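Local coordinates for protein ATP-dependent RNA helicase HrpB (Escherichia coli, PDB 6EUD) that hydrolyses ATP to ADP and phosphate as a DExH-box NTPase of the RNA helicase class and probably acts on single-stranded RNA, at residues 577-581 against 582-586; 611-614 against 615-619. All coordinates share one frame; numbering follows the deposited sequence.

Contact 1: 577-581 against 582-586; sequences EWDDA and QGTLK
Strands 577-579 and 584-586 run antiparallel, their short axes 4.7 Å apart at closest, and E577 and K586 form a hydrogen-bonded pair: E577 N reaches K586 O at 3.1 Å, and K586 N reaches E577 O at 2.9 Å. Nearer the turn, D579 N donates to T584 O, while D579 O accepts from T584 N at 3.3 Å and, weakly, from G583 N. G583 and T584 together stand opposite the single residue D579, a G1 beta bulge closing the hairpin of strands 571-579 and 584-593 in the connector region; G583 takes the positive phi (63°). On the face shared by W578 and L585, CG anti to the backbone N (chi1 -176°) and a nearly perpendicular chi2 (-98°) lay the W578 indole across G583, T584 and L585. T584 O lies 3.4 Å above the W578 ring plane, displaced from the ring centre toward its periphery, and W578 CZ2 comes within 3.3 Å of G583 C. L585 CB adds an apolar contact with W578 CZ3 at 3.9 Å, and both side chains also touch L678 of a neighbouring loop. The other face carries E577, D579, T584 and K586. From the turn, Q582 runs alongside D579, pointing the same way, with Q582 CB 3.5 Å from D579 OD2. K586 lays CG against D579 CB; its ammonium is near the D579 carboxylate but not in contact. E577 OE1 forms a salt bridge with K622 NZ.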
ATOM      1  N   GLU A 577      11.315 -15.208  33.189  1.00 58.80           N
ATOM      2  CA  GLU A 577      10.318 -16.255  32.983  1.00 59.86           C
ATOM      3  C   GLU A 577      10.876 -17.585  33.470  1.00 58.92           C
ATOM      4  O   GLU A 577      12.068 -17.691  33.774  1.00 60.18           O
ATOM      5  CB  GLU A 577       9.946 -16.362  31.513  1.00 60.71           C
ATOM      6  CG  GLU A 577      11.117 -16.829  30.673  1.00 65.25           C
ATOM      7  CD  GLU A 577      10.947 -16.494  29.222  1.00 68.63           C
ATOM      8  OE1 GLU A 577      11.462 -17.250  28.375  1.00 70.06           O
ATOM      9  OE2 GLU A 577      10.298 -15.468  28.934  1.00 71.44           O
ATOM     10  N   TRP A 578      10.017 -18.599  33.529  1.00 55.99           N
ATOM     11  CA  TRP A 578      10.441 -19.925  33.966  1.00 59.40           C
ATOM     12  C   TRP A 578      10.491 -20.926  32.812  1.00 62.48           C
ATOM     13  O   TRP A 578       9.481 -21.197  32.157  1.00 65.99           O
ATOM     14  CB  TRP A 578       9.515 -20.445  35.065  1.00 55.23           C
ATOM     15  CG  TRP A 578       9.948 -21.759  35.618  1.00 56.09           C
ATOM     16  CD1 TRP A 578       9.470 -22.993  35.269  1.00 51.72           C
ATOM     17  CD2 TRP A 578      10.950 -21.987  36.630  1.00 56.43           C
ATOM     18  NE1 TRP A 578      10.110 -23.967  35.999  1.00 53.40           N
ATOM     19  CE2 TRP A 578      11.021 -23.379  36.842  1.00 55.29           C
ATOM     20  CE3 TRP A 578      11.786 -21.147  37.373  1.00 58.59           C
ATOM     21  CZ2 TRP A 578      11.895 -23.958  37.775  1.00 58.71           C
ATOM     22  CZ3 TRP A 578      12.661 -21.725  38.296  1.00 64.50           C
ATOM     23  CH2 TRP A 578      12.705 -23.117  38.489  1.00 63.89           C
ATOM     24  N   ASP A 579      11.678 -21.474  32.580  1.00 61.10           N
ATOM     25  CA  ASP A 579      11.882 -22.495  31.566  1.00 61.03           C
ATOM     26  C   ASP A 579      11.496 -23.883  32.110  1.00 60.86           C
ATOM     27  O   ASP A 579      12.267 -24.523  32.848  1.00 59.28           O
ATOM     28  CB  ASP A 579      13.340 -22.455  31.085  1.00 64.87           C
ATOM     29  CG  ASP A 579      13.641 -23.486  30.014  1.00 70.45           C
ATOM     30  OD1 ASP A 579      12.686 -24.061  29.448  1.00 70.95           O
ATOM     31  OD2 ASP A 579      14.840 -23.691  29.713  1.00 76.34           O
ATOM     32  N   ASP A 580      10.292 -24.326  31.742  1.00 60.76           N
ATOM     33  CA  ASP A 580       9.753 -25.623  32.155  1.00 63.99           C
ATOM     34  C   ASP A 580      10.530 -26.781  31.540  1.00 64.69           C
ATOM     35  O   ASP A 580      10.641 -27.857  32.132  1.00 65.16           O
ATOM     36  CB  ASP A 580       8.277 -25.738  31.776  1.00 71.01           C
ATOM     37  CG  ASP A 580       7.362 -25.045  32.767  1.00 79.23           C
ATOM     38  OD1 ASP A 580       7.065 -25.658  33.820  1.00 84.57           O
ATOM     39  OD2 ASP A 580       6.925 -23.908  32.487  1.00 79.64           O
ATOM     40  N   ALA A 581      11.063 -26.547  30.344  1.00 64.50           N
ATOM     41  CA  ALA A 581      11.858 -27.539  29.636  1.00 65.80           C
ATOM     42  C   ALA A 581      13.107 -27.967  30.428  1.00 64.95           C
ATOM     43  O   ALA A 581      13.525 -29.135  30.373  1.00 65.18           O
ATOM     44  CB  ALA A 581      12.250 -27.000  28.273  1.00 52.49           C
ATOM     45  N   GLN A 582      13.693 -27.031  31.171  1.00 63.17           N
ATOM     46  CA  GLN A 582      14.915 -27.336  31.916  1.00 65.76           C
ATOM     47  C   GLN A 582      14.793 -27.056  33.425  1.00 66.15           C
ATOM     48  O   GLN A 582      15.730 -27.290  34.186  1.00 65.44           O
ATOM     49  CB  GLN A 582      16.094 -26.565  31.304  1.00 63.96           C
ATOM     50  CG  GLN A 582      16.460 -27.046  29.882  1.00 65.93           C
ATOM     51  CD  GLN A 582      16.843 -28.545  29.830  1.00 69.06           C
ATOM     52  OE1 GLN A 582      17.707 -29.002  30.580  1.00 72.75           O
ATOM     53  NE2 GLN A 582      16.197 -29.301  28.945  1.00 65.30           N
ATOM     54  N   GLY A 583      13.630 -26.571  33.851  1.00 67.81           N
ATOM     55  CA  GLY A 583      13.361 -26.363  35.263  1.00 68.21           C
ATOM     56  C   GLY A 583      14.265 -25.344  35.925  1.00 67.97           C
ATOM     57  O   GLY A 583      14.764 -25.559  37.030  1.00 68.64           O
ATOM     58  N   THR A 584      14.457 -24.219  35.247  1.00 68.87           N
ATOM     59  CA  THR A 584      15.365 -23.180  35.704  1.00 74.82           C
ATOM     60  C   THR A 584      14.750 -21.805  35.455  1.00 74.98           C
ATOM     61  O   THR A 584      13.845 -21.662  34.635  1.00 70.80           O
ATOM     62  CB  THR A 584      16.735 -23.287  34.997  1.00 77.65           C
ATOM     63  OG1 THR A 584      17.529 -22.131  35.292  1.00 80.01           O
ATOM     64  CG2 THR A 584      16.555 -23.385  33.503  1.00 75.42           C
ATOM     65  N   LEU A 585      15.231 -20.800  36.182  1.00 76.27           N
ATOM     66  CA  LEU A 585      14.782 -19.425  35.983  1.00 71.76           C
ATOM     67  C   LEU A 585      15.624 -18.768  34.887  1.00 72.78           C
ATOM     68  O   LEU A 585      16.856 -18.781  34.950  1.00 77.24           O
ATOM     69  CB  LEU A 585      14.876 -18.633  37.292  1.00 70.09           C
ATOM     70  CG  LEU A 585      14.733 -17.110  37.227  1.00 64.86           C
ATOM     71  CD1 LEU A 585      13.309 -16.718  36.943  1.00 59.75           C
ATOM     72  CD2 LEU A 585      15.221 -16.476  38.516  1.00 67.11           C
ATOM     73  N   LYS A 586      14.965 -18.226  33.868  1.00 67.65           N
ATOM     74  CA  LYS A 586      15.678 -17.525  32.808  1.00 67.53           C
ATOM     75  C   LYS A 586      15.504 -16.029  32.989  1.00 64.14           C
ATOM     76  O   LYS A 586      14.388 -15.536  33.098  1.00 60.84           O
ATOM     77  CB  LYS A 586      15.195 -17.958  31.417  1.00 67.15           C
ATOM     78  CG  LYS A 586      15.634 -19.364  31.022  1.00 71.12           C
ATOM     79  CD  LYS A 586      17.098 -19.589  31.386  1.00 78.60           C
ATOM     80  CE  LYS A 586      17.560 -21.005  31.112  1.00 79.59           C
ATOM     81  NZ  LYS A 586      18.858 -21.248  31.798  1.00 82.99           N
TER

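Contact 2: 611-614 against 615-619; sequences LHQA and MLNGI
Two successive turns of helix 608-622 meet here, where the helix packs between strand 571-579 and the short helix 664-667. Four i to i+4 backbone bonds join them: M615 N to L611 O (2.9 Å), L616 N to H612 O (3.0 Å), N617 N to Q613 O (3.2 Å) and G618 N to A614 O (3.1 Å). Along one flank L611 and M615 lie obliquely across each other. M615 runs extended beyond CG (chi2 179°, chi3 176°), which carries its methyl CE to L611 CG at 3.8 Å, with both leucine methyls close by; M615 CG passes 3.3 Å from L611 O. On another flank the Q613 side chain bends at chi2 (64°), and OE1 of Q613 comes up to L616 CD1 at 4.1 Å. L616 CG itself rests 3.4 Å from H612 O. N617 sets its amide near the Q613 carbonyl, but N617 ND2 bonds to D574 O, beside A614 packed on D574 and V576, while H612 NE2 bonds to V675 O and Q613 NE2 to E665 OE2. Within the helix, then, L611 and M615 make the apolar side-chain contact, and M615, L616 and N617 lie against carbonyl oxygens of the preceding turn; the polar ends of H612, Q613 and N617 turn outward, tying these largely buried turns to strand 571-579, helix 664-667 and the loop of V675.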
ATOM      1  N   LEU A 611      11.873  -5.145  37.058  1.00 57.75           N
ATOM      2  CA  LEU A 611      11.486  -6.531  37.266  1.00 55.27           C
ATOM      3  C   LEU A 611      10.077  -6.806  36.745  1.00 56.66           C
ATOM      4  O   LEU A 611       9.843  -7.801  36.050  1.00 58.48           O
ATOM      5  CB  LEU A 611      11.571  -6.882  38.753  1.00 54.13           C
ATOM      6  CG  LEU A 611      11.193  -8.309  39.111  1.00 55.22           C
ATOM      7  CD1 LEU A 611      12.246  -9.273  38.582  1.00 57.48           C
ATOM      8  CD2 LEU A 611      11.012  -8.440  40.611  1.00 54.67           C
ATOM      9  N   HIS A 612       9.143  -5.925  37.083  1.00 50.91           N
ATOM     10  CA  HIS A 612       7.773  -6.094  36.650  1.00 51.06           C
ATOM     11  C   HIS A 612       7.692  -6.073  35.144  1.00 46.65           C
ATOM     12  O   HIS A 612       6.978  -6.877  34.534  1.00 47.94           O
ATOM     13  CB  HIS A 612       6.895  -5.012  37.248  1.00 52.48           C
ATOM     14  CG  HIS A 612       6.830  -5.071  38.734  1.00 53.91           C
ATOM     15  ND1 HIS A 612       6.592  -3.965  39.515  1.00 57.23           N
ATOM     16  CD2 HIS A 612       6.982  -6.113  39.585  1.00 57.33           C
ATOM     17  CE1 HIS A 612       6.600  -4.322  40.789  1.00 61.20           C
ATOM     18  NE2 HIS A 612       6.832  -5.619  40.858  1.00 61.59           N
ATOM     19  N   GLN A 613       8.445  -5.161  34.548  1.00 41.30           N
ATOM     20  CA  GLN A 613       8.477  -5.059  33.107  1.00 40.68           C
ATOM     21  C   GLN A 613       9.065  -6.343  32.515  1.00 42.36           C
ATOM     22  O   GLN A 613       8.526  -6.884  31.539  1.00 40.42           O
ATOM     23  CB  GLN A 613       9.274  -3.827  32.665  1.00 41.60           C
ATOM     24  CG  GLN A 613       9.174  -3.542  31.159  1.00 48.67           C
ATOM     25  CD  GLN A 613       7.740  -3.181  30.700  1.00 52.49           C
ATOM     26  OE1 GLN A 613       7.026  -2.435  31.379  1.00 56.86           O
ATOM     27  NE2 GLN A 613       7.326  -3.719  29.547  1.00 46.03           N
ATOM     28  N   ALA A 614      10.145  -6.845  33.114  1.00 43.89           N
ATOM     29  CA  ALA A 614      10.786  -8.063  32.609  1.00 46.21           C
ATOM     30  C   ALA A 614       9.828  -9.257  32.693  1.00 51.85           C
ATOM     31  O   ALA A 614       9.846 -10.136  31.832  1.00 56.70           O
ATOM     32  CB  ALA A 614      12.085  -8.356  33.367  1.00 43.97           C
ATOM     33  N   MET A 615       8.986  -9.283  33.721  1.00 50.49           N
ATOM     34  CA  MET A 615       7.986 -10.337  33.863  1.00 45.30           C
ATOM     35  C   MET A 615       6.893 -10.253  32.784  1.00 40.95           C
ATOM     36  O   MET A 615       6.422 -11.298  32.290  1.00 35.92           O
ATOM     37  CB  MET A 615       7.356 -10.272  35.252  1.00 47.28           C
ATOM     38  CG  MET A 615       8.276 -10.709  36.380  1.00 49.86           C
ATOM     39  SD  MET A 615       7.460 -10.588  37.995  1.00 58.17           S
ATOM     40  CE  MET A 615       8.723 -11.256  39.080  1.00 52.07           C
ATOM     41  N   LEU A 616       6.472  -9.029  32.443  1.00 38.90           N
ATOM     42  CA  LEU A 616       5.508  -8.829  31.353  1.00 40.43           C
ATOM     43  C   LEU A 616       6.019  -9.427  30.049  1.00 45.35           C
ATOM     44  O   LEU A 616       5.258 -10.076  29.320  1.00 46.92           O
ATOM     45  CB  LEU A 616       5.198  -7.343  31.140  1.00 40.92           C
ATOM     46  CG  LEU A 616       4.478  -6.587  32.263  1.00 38.28           C
ATOM     47  CD1 LEU A 616       4.010  -5.254  31.755  1.00 37.14           C
ATOM     48  CD2 LEU A 616       3.315  -7.381  32.782  1.00 39.57           C
ATOM     49  N   ASN A 617       7.304  -9.202  29.755  1.00 43.70           N
ATOM     50  CA  ASN A 617       7.927  -9.777  28.571  1.00 44.08           C
ATOM     51  C   ASN A 617       7.993 -11.305  28.635  1.00 44.63           C
ATOM     52  O   ASN A 617       7.894 -11.996  27.612  1.00 44.47           O
ATOM     53  CB  ASN A 617       9.334  -9.201  28.380  1.00 49.16           C
ATOM     54  CG  ASN A 617       9.320  -7.728  27.999  1.00 47.41           C
ATOM     55  OD1 ASN A 617       8.425  -7.271  27.300  1.00 49.52           O
ATOM     56  ND2 ASN A 617      10.320  -6.986  28.453  1.00 45.92           N
ATOM     57  N   GLY A 618       8.162 -11.827  29.844  1.00 41.87           N
ATOM     58  CA  GLY A 618       8.165 -13.259  30.058  1.00 41.34           C
ATOM     59  C   GLY A 618       6.794 -13.837  29.769  1.00 45.38           C
ATOM     60  O   GLY A 618       6.670 -14.934  29.215  1.00 47.28           O
ATOM     61  N   ILE A 619       5.758 -13.092  30.151  1.00 45.06           N
ATOM     62  CA  ILE A 619       4.380 -13.501  29.897  1.00 42.64           C
ATOM     63  C   ILE A 619       4.125 -13.509  28.390  1.00 43.98           C
ATOM     64  O   ILE A 619       3.508 -14.440  27.863  1.00 40.39           O
ATOM     65  CB  ILE A 619       3.378 -12.573  30.605  1.00 42.58           C
ATOM     66  CG1 ILE A 619       3.579 -12.644  32.117  1.00 42.18           C
ATOM     67  CG2 ILE A 619       1.937 -12.914  30.200  1.00 40.02           C
ATOM     68  CD1 ILE A 619       2.848 -11.572  32.883  1.00 42.04           C
TER

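How the contacts relate
The two contacts follow one another along the chain and their centres lie 14 Å apart, the hairpin end of contact 1 beside the helical turns of contact 2. They touch directly where E577 OE2 packs against G618 CA at 3.3 Å, at a helix position that has no side chain. Strand 571-579 is common ground: its last residues belong to contact 1, while its earlier ones, D574 and V576, meet the helix of contact 2. E577 reaches further along that helix to K622. The hairpin end is mostly at the surface, whereas the helical turns are mostly buried. Both lie away from the predicted ATP site and the DEFH box.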